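Local coordinates for suppressor protein MPT5 (Saccharomyces cerevisiae, PDB 5BZU), which binds sequence elements in the 3'-UTRs of target mRNAs, among them HO mRNA, whose expression it represses, through its Pumilio homology domain, at residues A[143-148]-A[180-185]. Sequence-based numbering, arbitrary orientation.
Sequences HVIQKC and CCVLQK. With nucleotides of chain B.
Lys185 and Gln146 meet over the gap between two nearly parallel helices, 4° apart in direction and 10.0 Å between axes. Bent at its second and fourth torsions, the lysine curls back and Lys185 NZ donates to Gln146 OE1 at 3.0 Å, tilted 29° from the carbonyl plane. Gln146 reaches over with its chain extended beyond CG; its NE2 is held by Asn142 OD1, which probably settles which way round the amide lies. Farther from the RNA, Val182 presents one methyl to each neighbour: CG1 packs on Ile145 CG2 at 3.6 Å, and CG2 lies against Gln146 CG. These are RNA-facing helices of Pumilio repeats 4 and 5. From helix 179-189, Gln184 NE2 gives a nearly straight bond (172°) to N1 of A4 in chain B, 2.8 Å away. A longer one reaches Cys180 O from above the carbonyl plane, whose other face takes the helical bond from Gln184 N. Cys180 SG sits 3.5 Å from C2 of A4. A leucine in place of Gln184 would probably leave adenine N1 without its donor and weaken base recognition. Gln146 and Gln184 leave their helices alike, but Lys185 and Asn142 take the first amide, whereas the second, backbone-braced, binds N1 on the adenine's Watson–Crick edge.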
loop_
_atom_site.group_PDB
_atom_site.type_symbol
_atom_site.label_atom_id
_atom_site.label_comp_id
_atom_site.label_asym_id
_atom_site.label_seq_id
_atom_site.Cartn_x
_atom_site.Cartn_y
_atom_site.Cartn_z
ATOM N N HIS A 143 3.759 -5.090 10.260
ATOM C CA HIS A 143 2.542 -4.939 11.049
ATOM C C HIS A 143 2.625 -3.769 12.037
ATOM O O HIS A 143 1.616 -3.117 12.308
ATOM C CB HIS A 143 2.194 -6.251 11.765
ATOM C CG HIS A 143 1.967 -7.400 10.828
ATOM N ND1 HIS A 143 0.786 -7.548 10.119
ATOM C CD2 HIS A 143 2.757 -8.428 10.471
ATOM C CE1 HIS A 143 0.872 -8.639 9.373
ATOM N NE2 HIS A 143 2.052 -9.192 9.564
ATOM N N VAL A 144 3.813 -3.500 12.575
ATOM C CA VAL A 144 3.984 -2.336 13.447
ATOM C C VAL A 144 3.873 -1.045 12.635
ATOM O O VAL A 144 3.212 -0.088 13.056
ATOM C CB VAL A 144 5.314 -2.373 14.241
ATOM C CG1 VAL A 144 5.545 -1.045 14.972
ATOM C CG2 VAL A 144 5.318 -3.529 15.226
ATOM N N ILE A 145 4.502 -1.030 11.460
ATOM C CA ILE A 145 4.397 0.117 10.557
ATOM C C ILE A 145 2.947 0.388 10.159
ATOM O O ILE A 145 2.499 1.538 10.167
ATOM C CB ILE A 145 5.254 -0.056 9.283
ATOM C CG1 ILE A 145 6.715 -0.330 9.653
ATOM C CG2 ILE A 145 5.138 1.177 8.388
ATOM C CD1 ILE A 145 7.300 0.690 10.625
ATOM N N GLN A 146 2.210 -0.671 9.823
ATOM C CA GLN A 146 0.788 -0.529 9.506
ATOM C C GLN A 146 -0.007 0.019 10.692
ATOM O O GLN A 146 -0.911 0.835 10.512
ATOM C CB GLN A 146 0.190 -1.855 9.015
ATOM C CG GLN A 146 0.709 -2.297 7.650
ATOM C CD GLN A 146 -0.030 -3.498 7.092
ATOM O OE1 GLN A 146 -1.238 -3.441 6.841
ATOM N NE2 GLN A 146 0.697 -4.595 6.886
ATOM N N LYS A 147 0.340 -0.422 11.900
ATOM C CA LYS A 147 -0.331 0.052 13.110
ATOM C C LYS A 147 -0.167 1.558 13.255
ATOM O O LYS A 147 -1.153 2.268 13.453
ATOM C CB LYS A 147 0.194 -0.665 14.359
ATOM C CG LYS A 147 -0.798 -1.628 14.988
ATOM C CD LYS A 147 -2.148 -0.960 15.225
ATOM C CE LYS A 147 -3.179 -1.949 15.759
ATOM N NZ LYS A 147 -3.134 -3.263 15.049
ATOM N N CYS A 148 1.072 2.035 13.132
ATOM C CA CYS A 148 1.362 3.467 13.176
ATOM C C CYS A 148 0.540 4.199 12.133
ATOM O O CYS A 148 -0.039 5.257 12.401
ATOM C CB CYS A 148 2.843 3.726 12.898
ATOM S SG CYS A 148 3.970 3.057 14.109
ATOM N N CYS A 180 5.037 -3.463 -0.524
ATOM C CA CYS A 180 4.035 -3.012 -1.480
ATOM C C CYS A 180 2.708 -2.750 -0.781
ATOM O O CYS A 180 2.008 -1.782 -1.091
ATOM C CB CYS A 180 3.844 -4.061 -2.571
ATOM S SG CYS A 180 2.587 -3.628 -3.770
ATOM N N CYS A 181 2.376 -3.603 0.182
ATOM C CA CYS A 181 1.124 -3.477 0.922
ATOM C C CYS A 181 1.165 -2.271 1.847
ATOM O O CYS A 181 0.232 -1.469 1.886
ATOM C CB CYS A 181 0.830 -4.747 1.728
ATOM S SG CYS A 181 -0.631 -4.636 2.785
ATOM N N VAL A 182 2.256 -2.152 2.596
ATOM C CA VAL A 182 2.441 -1.032 3.515
ATOM C C VAL A 182 2.314 0.297 2.780
ATOM O O VAL A 182 1.594 1.190 3.223
ATOM C CB VAL A 182 3.818 -1.096 4.202
ATOM C CG1 VAL A 182 4.024 0.115 5.088
ATOM C CG2 VAL A 182 3.961 -2.394 4.996
ATOM N N LEU A 183 3.008 0.416 1.651
ATOM C CA LEU A 183 3.003 1.650 0.863
ATOM C C LEU A 183 1.579 2.032 0.457
ATOM O O LEU A 183 1.193 3.196 0.552
ATOM C CB LEU A 183 3.918 1.528 -0.368
ATOM C CG LEU A 183 4.168 2.811 -1.165
ATOM C CD1 LEU A 183 4.749 3.907 -0.282
ATOM C CD2 LEU A 183 5.084 2.551 -2.355
ATOM N N GLN A 184 0.794 1.044 0.038
ATOM C CA GLN A 184 -0.605 1.280 -0.311
ATOM C C GLN A 184 -1.423 1.747 0.896
ATOM O O GLN A 184 -2.212 2.687 0.788
ATOM C CB GLN A 184 -1.232 0.031 -0.938
ATOM C CG GLN A 184 -0.699 -0.306 -2.316
ATOM C CD GLN A 184 -1.333 -1.553 -2.896
ATOM O OE1 GLN A 184 -2.481 -1.534 -3.348
ATOM N NE2 GLN A 184 -0.586 -2.653 -2.880
ATOM N N LYS A 185 -1.240 1.092 2.040
ATOM C CA LYS A 185 -1.876 1.556 3.271
ATOM C C LYS A 185 -1.472 3.006 3.525
ATOM O O LYS A 185 -2.320 3.847 3.800
ATOM C CB LYS A 185 -1.520 0.664 4.474
ATOM C CG LYS A 185 -1.960 -0.797 4.335
ATOM C CD LYS A 185 -3.453 -0.917 4.037
ATOM C CE LYS A 185 -3.862 -2.355 3.727
ATOM N NZ LYS A 185 -3.481 -3.319 4.804
ATOM P P A B 4 -2.381 -13.301 -8.358
ATOM O OP1 A B 4 -2.468 -14.727 -7.944
ATOM O OP2 A B 4 -3.616 -12.533 -8.672
ATOM O "O5'" A B 4 -1.556 -12.500 -7.253
ATOM C "C5'" A B 4 -0.159 -12.711 -7.105
ATOM C "C4'" A B 4 0.418 -11.890 -5.978
ATOM O "O4'" A B 4 0.399 -10.485 -6.326
ATOM C "C3'" A B 4 -0.328 -11.959 -4.659
ATOM O "O3'" A B 4 -0.001 -13.121 -3.925
ATOM C "C2'" A B 4 0.102 -10.669 -3.966
ATOM O "O2'" A B 4 1.366 -10.838 -3.335
ATOM C "C1'" A B 4 0.257 -9.712 -5.152
ATOM N N9 A B 4 -0.895 -8.797 -5.310
ATOM C C8 A B 4 -2.110 -8.996 -5.925
ATOM N N7 A B 4 -2.900 -7.944 -5.877
ATOM C C5 A B 4 -2.160 -6.993 -5.187
ATOM C C6 A B 4 -2.425 -5.668 -4.794
ATOM N N6 A B 4 -3.566 -5.021 -5.049
ATOM N N1 A B 4 -1.455 -5.015 -4.114
ATOM C C2 A B 4 -0.302 -5.640 -3.845
ATOM N N3 A B 4 0.062 -6.878 -4.159
ATOM C C4 A B 4 -0.922 -7.508 -4.832
ATOM P P A B 5 -1.030 -13.731 -2.855
ATOM O OP1 A B 5 -0.450 -15.022 -2.410
ATOM O OP2 A B 5 -2.390 -13.684 -3.455
ATOM O "O5'" A B 5 -0.980 -12.710 -1.629
ATOM C "C5'" A B 5 0.192 -12.571 -0.836
ATOM C "C4'" A B 5 0.124 -11.383 0.081
ATOM O "O4'" A B 5 0.004 -10.157 -0.684
ATOM C "C3'" A B 5 -1.065 -11.321 1.036
ATOM O "O3'" A B 5 -0.876 -12.142 2.183
ATOM C "C2'" A B 5 -1.166 -9.841 1.366
ATOM O "O2'" A B 5 -0.228 -9.477 2.370
ATOM C "C1'" A B 5 -0.730 -9.193 0.035
ATOM N N9 A B 5 -1.872 -8.729 -0.778
ATOM C C8 A B 5 -2.547 -9.421 -1.757
ATOM N N7 A B 5 -3.516 -8.735 -2.313
ATOM C C5 A B 5 -3.481 -7.509 -1.668
ATOM C C6 A B 5 -4.259 -6.345 -1.808
ATOM N N6 A B 5 -5.266 -6.227 -2.679
ATOM N N1 A B 5 -3.963 -5.294 -1.009
ATOM C C2 A B 5 -2.957 -5.410 -0.134
ATOM N N3 A B 5 -2.162 -6.453 0.087
ATOM C C4 A B 5 -2.474 -7.486 -0.720
#